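PDB 6PWI: putative hyaluronoglucosaminidase from Clostridium perfringens, which probably acts as a family 84 glycoside hydrolase with hexosaminidase activity, its catalytic barrel here joined to a C-terminal bundle of helices. Local coordinates for residues Leu553-Ala567 / Leu613-Gly625. Numbering follows the deposited sequence.
Sequences LRDLAESTIAYINSA and LIPFIKDLSKIIG
In the C-terminal helical bundle, a region apart from the (β/α)8 barrel, Ile617 of the last helix, 613-623, fits as a knob into a hole formed by Leu556, Ser559, Thr560 and Tyr563 on the long helix 540-572. The two short segments run roughly parallel, their axes crossing at 28° and approaching to 9.9 Å. With CG1 anti to its carbonyl carbon (chi1 -72°), Ile617 sends CD1 to within 3.7 Å of Leu556 CD2, while its other branch, CG2, lies 3.9 Å from Tyr563 CE2. Leu556 also rests on CG1 of Ile614, and at the N-terminal end Leu553 and Leu613 meet through their CD1 methyls. Further along, Leu620 CD1 packs 3.7 Å from Tyr563 CB and also lies over one face of the Phe616 ring, offset toward its rim; CG2 of Thr560 touches that ring as well. Ile624, where the chain leaves the helix, places CD1 against Ala567 CB. Helix 575-591 flanks the contact: Tyr563 stacks edge-to-face with Tyr582, and Ser559 OG bonds to the carbonyl of Gly585. No direct hydrogen bond links the two segments; instead, a water donates both to Thr560 OG1 and to Leu613 O. That hydroxyl in turn donates to Leu556 O over 2.9 Å, reaching the carbonyl from the face opposite Thr560 N.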
ATOM      1  N   LEU A 553     -20.269  13.766  -1.039  1.00 24.20           N
ATOM      2  CA  LEU A 553     -20.099  13.884  -2.477  1.00 24.39           C
ATOM      3  C   LEU A 553     -21.450  13.847  -3.195  1.00 25.39           C
ATOM      4  O   LEU A 553     -21.625  14.530  -4.207  1.00 26.46           O
ATOM      5  CB  LEU A 553     -19.171  12.780  -2.989  1.00 22.62           C
ATOM      6  CG  LEU A 553     -18.894  12.814  -4.488  1.00 21.89           C
ATOM      7  CD1 LEU A 553     -18.127  14.067  -4.874  1.00 21.20           C
ATOM      8  CD2 LEU A 553     -18.148  11.567  -4.932  1.00 22.29           C
ATOM      9  N   ARG A 554     -22.392  13.040  -2.689  1.00 24.56           N
ATOM     10  CA  ARG A 554     -23.713  12.976  -3.290  1.00 25.38           C
ATOM     11  C   ARG A 554     -24.343  14.370  -3.275  1.00 26.36           C
ATOM     12  O   ARG A 554     -24.842  14.843  -4.295  1.00 26.57           O
ATOM     13  CB  ARG A 554     -24.601  11.952  -2.576  1.00 24.93           C
ATOM     14  CG  ARG A 554     -26.022  11.874  -3.120  1.00 23.92           C
ATOM     15  CD  ARG A 554     -26.936  10.891  -2.411  1.00 23.04           C
ATOM     16  NE  ARG A 554     -26.298   9.591  -2.241  1.00 23.99           N
ATOM     17  CZ  ARG A 554     -25.779   9.142  -1.097  1.00 24.04           C
ATOM     18  NH1 ARG A 554     -25.207   7.949  -1.052  1.00 23.56           N
ATOM     19  NH2 ARG A 554     -25.831   9.887  -0.005  1.00 22.91           N
ATOM     20  N   ASP A 555     -24.266  15.030  -2.118  1.00 27.07           N
ATOM     21  CA  ASP A 555     -24.798  16.370  -1.938  1.00 28.60           C
ATOM     22  C   ASP A 555     -24.094  17.368  -2.863  1.00 29.76           C
ATOM     23  O   ASP A 555     -24.762  18.227  -3.444  1.00 29.70           O
ATOM     24  CB  ASP A 555     -24.793  16.770  -0.461  1.00 30.24           C
ATOM     25  CG  ASP A 555     -25.607  15.830   0.420  1.00 34.13           C
ATOM     26  OD1 ASP A 555     -26.503  15.128  -0.117  1.00 36.51           O
ATOM     27  OD2 ASP A 555     -25.348  15.801   1.644  1.00 35.34           O
ATOM     28  N   LEU A 556     -22.760  17.251  -3.009  1.00 27.43           N
ATOM     29  CA  LEU A 556     -22.020  18.132  -3.902  1.00 25.28           C
ATOM     30  C   LEU A 556     -22.542  17.969  -5.327  1.00 24.68           C
ATOM     31  O   LEU A 556     -22.718  18.960  -6.029  1.00 24.26           O
ATOM     32  CB  LEU A 556     -20.513  17.840  -3.871  1.00 24.58           C
ATOM     33  CG  LEU A 556     -19.713  18.228  -2.626  1.00 23.66           C
ATOM     34  CD1 LEU A 556     -18.234  18.011  -2.895  1.00 23.05           C
ATOM     35  CD2 LEU A 556     -19.960  19.662  -2.185  1.00 22.82           C
ATOM     36  N   ALA A 557     -22.761  16.721  -5.755  1.00 25.33           N
ATOM     37  CA  ALA A 557     -23.254  16.458  -7.101  1.00 27.42           C
ATOM     38  C   ALA A 557     -24.645  17.063  -7.294  1.00 28.92           C
ATOM     39  O   ALA A 557     -24.918  17.663  -8.330  1.00 29.16           O
ATOM     40  CB  ALA A 557     -23.253  14.981  -7.395  1.00 27.38           C
ATOM     41  N   GLU A 558     -25.516  16.913  -6.287  1.00 29.40           N
ATOM     42  CA  GLU A 558     -26.865  17.444  -6.365  1.00 29.62           C
ATOM     43  C   GLU A 558     -26.827  18.970  -6.401  1.00 28.10           C
ATOM     44  O   GLU A 558     -27.596  19.590  -7.128  1.00 29.18           O
ATOM     45  CB  GLU A 558     -27.737  16.887  -5.240  1.00 31.77           C
ATOM     46  CG  GLU A 558     -28.430  15.595  -5.634  1.00 38.26           C
ATOM     47  CD  GLU A 558     -28.945  14.712  -4.508  1.00 44.28           C
ATOM     48  OE1 GLU A 558     -28.699  15.039  -3.322  1.00 48.93           O
ATOM     49  OE2 GLU A 558     -29.596  13.686  -4.817  1.00 48.39           O
ATOM     50  N   SER A 559     -25.917  19.563  -5.623  1.00 25.83           N
ATOM     51  CA  SER A 559     -25.763  21.007  -5.532  1.00 24.27           C
ATOM     52  C   SER A 559     -25.287  21.582  -6.865  1.00 24.63           C
ATOM     53  O   SER A 559     -25.791  22.602  -7.324  1.00 25.45           O
ATOM     54  CB  SER A 559     -24.818  21.368  -4.418  1.00 22.37           C
ATOM     55  OG  SER A 559     -24.596  22.765  -4.371  1.00 20.73           O
ATOM     56  N   THR A 560     -24.306  20.922  -7.482  1.00 24.25           N
ATOM     57  CA  THR A 560     -23.751  21.406  -8.732  1.00 23.85           C
ATOM     58  C   THR A 560     -24.823  21.352  -9.816  1.00 23.80           C
ATOM     59  O   THR A 560     -24.960  22.292 -10.591  1.00 24.92           O
ATOM     60  CB  THR A 560     -22.457  20.663  -9.086  1.00 23.58           C
ATOM     61  OG1 THR A 560     -21.573  20.828  -7.973  1.00 23.24           O
ATOM     62  CG2 THR A 560     -21.806  21.177 -10.352  1.00 22.04           C
ATOM     63  N   ILE A 561     -25.587  20.256  -9.841  1.00 23.33           N
ATOM     64  CA  ILE A 561     -26.627  20.053 -10.835  1.00 23.39           C
ATOM     65  C   ILE A 561     -27.706  21.129 -10.683  1.00 23.93           C
ATOM     66  O   ILE A 561     -28.184  21.678 -11.680  1.00 22.88           O
ATOM     67  CB  ILE A 561     -27.184  18.615 -10.772  1.00 22.90           C
ATOM     68  CG1 ILE A 561     -26.123  17.600 -11.211  1.00 23.01           C
ATOM     69  CG2 ILE A 561     -28.461  18.479 -11.594  1.00 21.34           C
ATOM     70  CD1 ILE A 561     -26.508  16.154 -10.967  1.00 22.92           C
ATOM     71  N   ALA A 562     -28.074  21.438  -9.435  1.00 23.77           N
ATOM     72  CA  ALA A 562     -29.078  22.458  -9.183  1.00 24.66           C
ATOM     73  C   ALA A 562     -28.590  23.811  -9.701  1.00 25.65           C
ATOM     74  O   ALA A 562     -29.344  24.521 -10.369  1.00 26.93           O
ATOM     75  CB  ALA A 562     -29.444  22.508  -7.720  1.00 24.52           C
ATOM     76  N   TYR A 563     -27.321  24.145  -9.418  1.00 24.53           N
ATOM     77  CA  TYR A 563     -26.779  25.435  -9.817  1.00 25.11           C
ATOM     78  C   TYR A 563     -26.699  25.536 -11.339  1.00 26.68           C
ATOM     79  O   TYR A 563     -27.175  26.510 -11.912  1.00 28.75           O
ATOM     80  CB  TYR A 563     -25.447  25.729  -9.130  1.00 24.21           C
ATOM     81  CG  TYR A 563     -25.580  26.316  -7.749  1.00 24.37           C
ATOM     82  CD1 TYR A 563     -26.303  27.481  -7.525  1.00 24.40           C
ATOM     83  CD2 TYR A 563     -24.965  25.715  -6.663  1.00 24.25           C
ATOM     84  CE1 TYR A 563     -26.418  28.028  -6.255  1.00 24.21           C
ATOM     85  CE2 TYR A 563     -25.072  26.249  -5.389  1.00 24.60           C
ATOM     86  CZ  TYR A 563     -25.799  27.408  -5.184  1.00 24.89           C
ATOM     87  OH  TYR A 563     -25.900  27.920  -3.924  1.00 26.82           O
ATOM     88  N   ILE A 564     -26.118  24.518 -11.986  1.00 26.48           N
ATOM     89  CA  ILE A 564     -26.112  24.452 -13.436  1.00 26.38           C
ATOM     90  C   ILE A 564     -27.541  24.592 -13.961  1.00 27.14           C
ATOM     91  O   ILE A 564     -27.769  25.279 -14.954  1.00 29.17           O
ATOM     92  CB  ILE A 564     -25.434  23.171 -13.953  1.00 26.25           C
ATOM     93  CG1 ILE A 564     -23.956  23.124 -13.557  1.00 26.69           C
ATOM     94  CG2 ILE A 564     -25.615  23.052 -15.461  1.00 25.43           C
ATOM     95  CD1 ILE A 564     -23.350  21.736 -13.594  1.00 27.14           C
ATOM     96  N   ASN A 565     -28.502  23.951 -13.294  1.00 26.83           N
ATOM     97  CA  ASN A 565     -29.876  24.027 -13.764  1.00 26.21           C
ATOM     98  C   ASN A 565     -30.373  25.465 -13.666  1.00 25.26           C
ATOM     99  O   ASN A 565     -31.077  25.932 -14.552  1.00 24.87           O
ATOM    100  CB  ASN A 565     -30.803  23.010 -13.093  1.00 26.56           C
ATOM    101  CG  ASN A 565     -30.709  21.627 -13.709  1.00 27.24           C
ATOM    102  OD1 ASN A 565     -30.319  21.471 -14.866  1.00 27.31           O
ATOM    103  ND2 ASN A 565     -31.076  20.613 -12.945  1.00 28.77           N
ATOM    104  N   SER A 566     -29.952  26.167 -12.609  1.00 24.55           N
ATOM    105  CA  SER A 566     -30.343  27.545 -12.364  1.00 23.14           C
ATOM    106  C   SER A 566     -29.799  28.451 -13.465  1.00 23.70           C
ATOM    107  O   SER A 566     -30.525  29.291 -13.990  1.00 25.30           O
ATOM    108  CB  SER A 566     -29.872  27.977 -11.006  1.00 22.25           C
ATOM    109  OG  SER A 566     -30.131  29.351 -10.790  1.00 22.01           O
ATOM    110  N   ALA A 567     -28.519  28.274 -13.809  1.00 24.08           N
ATOM    111  CA  ALA A 567     -27.871  29.082 -14.831  1.00 24.64           C
ATOM    112  C   ALA A 567     -28.582  28.899 -16.171  1.00 25.22           C
ATOM    113  O   ALA A 567     -28.800  29.873 -16.885  1.00 26.04           O
ATOM    114  CB  ALA A 567     -26.403  28.742 -14.928  1.00 23.37           C
ATOM    115  N   LEU A 613     -14.342  20.825  -6.959  1.00 22.61           N
ATOM    116  CA  LEU A 613     -15.789  20.648  -6.931  1.00 22.21           C
ATOM    117  C   LEU A 613     -16.442  21.767  -6.120  1.00 23.49           C
ATOM    118  O   LEU A 613     -17.399  22.395  -6.582  1.00 24.75           O
ATOM    119  CB  LEU A 613     -16.179  19.272  -6.378  1.00 21.34           C
ATOM    120  CG  LEU A 613     -15.724  18.040  -7.166  1.00 21.59           C
ATOM    121  CD1 LEU A 613     -16.578  16.829  -6.807  1.00 21.14           C
ATOM    122  CD2 LEU A 613     -15.740  18.270  -8.670  1.00 20.24           C
ATOM    123  N   ILE A 614     -15.921  22.010  -4.911  1.00 22.40           N
ATOM    124  CA  ILE A 614     -16.496  23.019  -4.033  1.00 21.94           C
ATOM    125  C   ILE A 614     -16.255  24.419  -4.615  1.00 22.84           C
ATOM    126  O   ILE A 614     -17.189  25.228  -4.676  1.00 23.03           O
ATOM    127  CB  ILE A 614     -16.024  22.835  -2.574  1.00 20.49           C
ATOM    128  CG1 ILE A 614     -16.648  21.580  -1.960  1.00 20.27           C
ATOM    129  CG2 ILE A 614     -16.321  24.062  -1.732  1.00 20.23           C
ATOM    130  CD1 ILE A 614     -15.999  21.128  -0.675  1.00 19.14           C
ATOM    131  N   PRO A 615     -15.022  24.767  -5.062  1.00 22.37           N
ATOM    132  CA  PRO A 615     -14.775  26.065  -5.697  1.00 21.96           C
ATOM    133  C   PRO A 615     -15.739  26.386  -6.837  1.00 22.29           C
ATOM    134  O   PRO A 615     -16.148  27.533  -6.989  1.00 23.09           O
ATOM    135  CB  PRO A 615     -13.318  25.949  -6.170  1.00 21.35           C
ATOM    136  CG  PRO A 615     -12.697  25.009  -5.153  1.00 21.19           C
ATOM    137  CD  PRO A 615     -13.782  23.988  -4.901  1.00 21.60           C
ATOM    138  N   PHE A 616     -16.113  25.361  -7.613  1.00 22.43           N
ATOM    139  CA  PHE A 616     -17.037  25.525  -8.724  1.00 22.16           C
ATOM    140  C   PHE A 616     -18.424  25.905  -8.206  1.00 23.25           C
ATOM    141  O   PHE A 616     -19.060  26.812  -8.744  1.00 23.47           O
ATOM    142  CB  PHE A 616     -17.069  24.253  -9.570  1.00 21.88           C
ATOM    143  CG  PHE A 616     -17.967  24.306 -10.782  1.00 22.94           C
ATOM    144  CD1 PHE A 616     -17.987  25.421 -11.610  1.00 22.70           C
ATOM    145  CD2 PHE A 616     -18.777  23.226 -11.114  1.00 22.96           C
ATOM    146  CE1 PHE A 616     -18.807  25.457 -12.729  1.00 22.87           C
ATOM    147  CE2 PHE A 616     -19.586  23.259 -12.242  1.00 22.94           C
ATOM    148  CZ  PHE A 616     -19.604  24.376 -13.047  1.00 22.89           C
ATOM    149  N   ILE A 617     -18.887  25.198  -7.165  1.00 22.96           N
ATOM    150  CA  ILE A 617     -20.172  25.464  -6.543  1.00 23.58           C
ATOM    151  C   ILE A 617     -20.196  26.916  -6.065  1.00 25.80           C
ATOM    152  O   ILE A 617     -21.211  27.599  -6.198  1.00 26.37           O
ATOM    153  CB  ILE A 617     -20.422  24.479  -5.383  1.00 23.15           C
ATOM    154  CG1 ILE A 617     -20.717  23.067  -5.887  1.00 23.04           C
ATOM    155  CG2 ILE A 617     -21.519  24.974  -4.453  1.00 22.38           C
ATOM    156  CD1 ILE A 617     -20.912  22.056  -4.776  1.00 22.74           C
ATOM    157  N   LYS A 618     -19.072  27.374  -5.500  1.00 26.27           N
ATOM    158  CA  LYS A 618     -18.993  28.716  -4.948  1.00 26.38           C
ATOM    159  C   LYS A 618     -19.032  29.738  -6.083  1.00 27.22           C
ATOM    160  O   LYS A 618     -19.718  30.755  -5.983  1.00 28.19           O
ATOM    161  CB  LYS A 618     -17.758  28.858  -4.054  1.00 25.52           C
ATOM    162  CG  LYS A 618     -17.922  28.270  -2.660  1.00 26.70           C
ATOM    163  CD  LYS A 618     -16.616  28.172  -1.912  1.00 28.17           C
ATOM    164  CE  LYS A 618     -16.774  27.701  -0.482  1.00 29.21           C
ATOM    165  NZ  LYS A 618     -15.458  27.619   0.199  1.00 28.64           N
ATOM    166  N   ASP A 619     -18.301  29.433  -7.160  1.00 26.74           N
ATOM    167  CA  ASP A 619     -18.246  30.251  -8.357  1.00 27.03           C
ATOM    168  C   ASP A 619     -19.642  30.394  -8.959  1.00 27.53           C
ATOM    169  O   ASP A 619     -20.075  31.505  -9.253  1.00 27.52           O
ATOM    170  CB  ASP A 619     -17.261  29.668  -9.373  1.00 28.86           C
ATOM    171  CG  ASP A 619     -15.859  30.251  -9.291  1.00 31.17           C
ATOM    172  OD1 ASP A 619     -15.666  31.227  -8.523  1.00 30.88           O
ATOM    173  OD2 ASP A 619     -14.965  29.739 -10.022  1.00 32.78           O
ATOM    174  N   LEU A 620     -20.336  29.266  -9.153  1.00 27.05           N
ATOM    175  CA  LEU A 620     -21.661  29.291  -9.749  1.00 26.21           C
ATOM    176  C   LEU A 620     -22.574  30.200  -8.933  1.00 27.57           C
ATOM    177  O   LEU A 620     -23.346  30.966  -9.503  1.00 29.07           O
ATOM    178  CB  LEU A 620     -22.230  27.873  -9.823  1.00 24.70           C
ATOM    179  CG  LEU A 620     -21.740  27.029 -10.997  1.00 24.39           C
ATOM    180  CD1 LEU A 620     -22.121  25.567 -10.810  1.00 23.95           C
ATOM    181  CD2 LEU A 620     -22.292  27.556 -12.307  1.00 24.41           C
ATOM    182  N   SER A 621     -22.471  30.119  -7.601  1.00 27.60           N
ATOM    183  CA  SER A 621     -23.436  30.795  -6.752  1.00 28.03           C
ATOM    184  C   SER A 621     -23.182  32.301  -6.733  1.00 28.55           C
ATOM    185  O   SER A 621     -24.105  33.070  -6.476  1.00 28.25           O
ATOM    186  CB  SER A 621     -23.509  30.189  -5.371  1.00 27.70           C
ATOM    187  OG  SER A 621     -22.470  30.687  -4.547  1.00 28.43           O
ATOM    188  N   LYS A 622     -21.936  32.708  -7.018  1.00 29.60           N
ATOM    189  CA  LYS A 622     -21.555  34.112  -7.103  1.00 29.96           C
ATOM    190  C   LYS A 622     -21.932  34.694  -8.465  1.00 29.49           C
ATOM    191  O   LYS A 622     -22.309  35.856  -8.558  1.00 32.28           O
ATOM    192  CB  LYS A 622     -20.049  34.291  -6.909  1.00 32.03           C
ATOM    193  CG  LYS A 622     -19.580  34.411  -5.467  1.00 37.54           C
ATOM    194  CD  LYS A 622     -18.063  34.338  -5.338  1.00 43.55           C
ATOM    195  CE  LYS A 622     -17.595  33.723  -4.031  1.00 45.72           C
ATOM    196  NZ  LYS A 622     -16.377  32.894  -4.218  1.00 48.41           N
ATOM    197  N   ILE A 623     -21.807  33.895  -9.526  1.00 27.89           N
ATOM    198  CA  ILE A 623     -22.012  34.392 -10.874  1.00 26.73           C
ATOM    199  C   ILE A 623     -23.508  34.474 -11.163  1.00 28.56           C
ATOM    200  O   ILE A 623     -23.981  35.479 -11.682  1.00 30.36           O
ATOM    201  CB  ILE A 623     -21.252  33.542 -11.912  1.00 24.96           C
ATOM    202  CG1 ILE A 623     -19.736  33.694 -11.760  1.00 24.36           C
ATOM    203  CG2 ILE A 623     -21.710  33.875 -13.323  1.00 23.59           C
ATOM    204  CD1 ILE A 623     -18.930  32.608 -12.444  1.00 23.07           C
ATOM    205  N   ILE A 624     -24.256  33.415 -10.841  1.00 29.81           N
ATOM    206  CA  ILE A 624     -25.674  33.408 -11.157  1.00 30.71           C
ATOM    207  C   ILE A 624     -26.335  34.559 -10.404  1.00 34.06           C
ATOM    208  O   ILE A 624     -26.148  34.709  -9.198  1.00 36.13           O
ATOM    209  CB  ILE A 624     -26.309  32.043 -10.834  1.00 29.40           C
ATOM    210  CG1 ILE A 624     -25.698  30.932 -11.694  1.00 29.51           C
ATOM    211  CG2 ILE A 624     -27.823  32.100 -10.980  1.00 29.12           C
ATOM    212  CD1 ILE A 624     -25.943  29.536 -11.166  1.00 29.50           C
ATOM    213  N   GLY A 625     -27.059  35.406 -11.141  1.00 36.02           N
ATOM    214  CA  GLY A 625     -27.786  36.499 -10.517  1.00 40.38           C
ATOM    215  C   GLY A 625     -26.953  37.772 -10.371  1.00 43.29           C
ATOM    216  O   GLY A 625     -27.491  38.821 -10.031  1.00 43.46           O
TER
HETATM  217  O   HOH W   1     -18.866  20.834  -8.117  1.00 16.83           O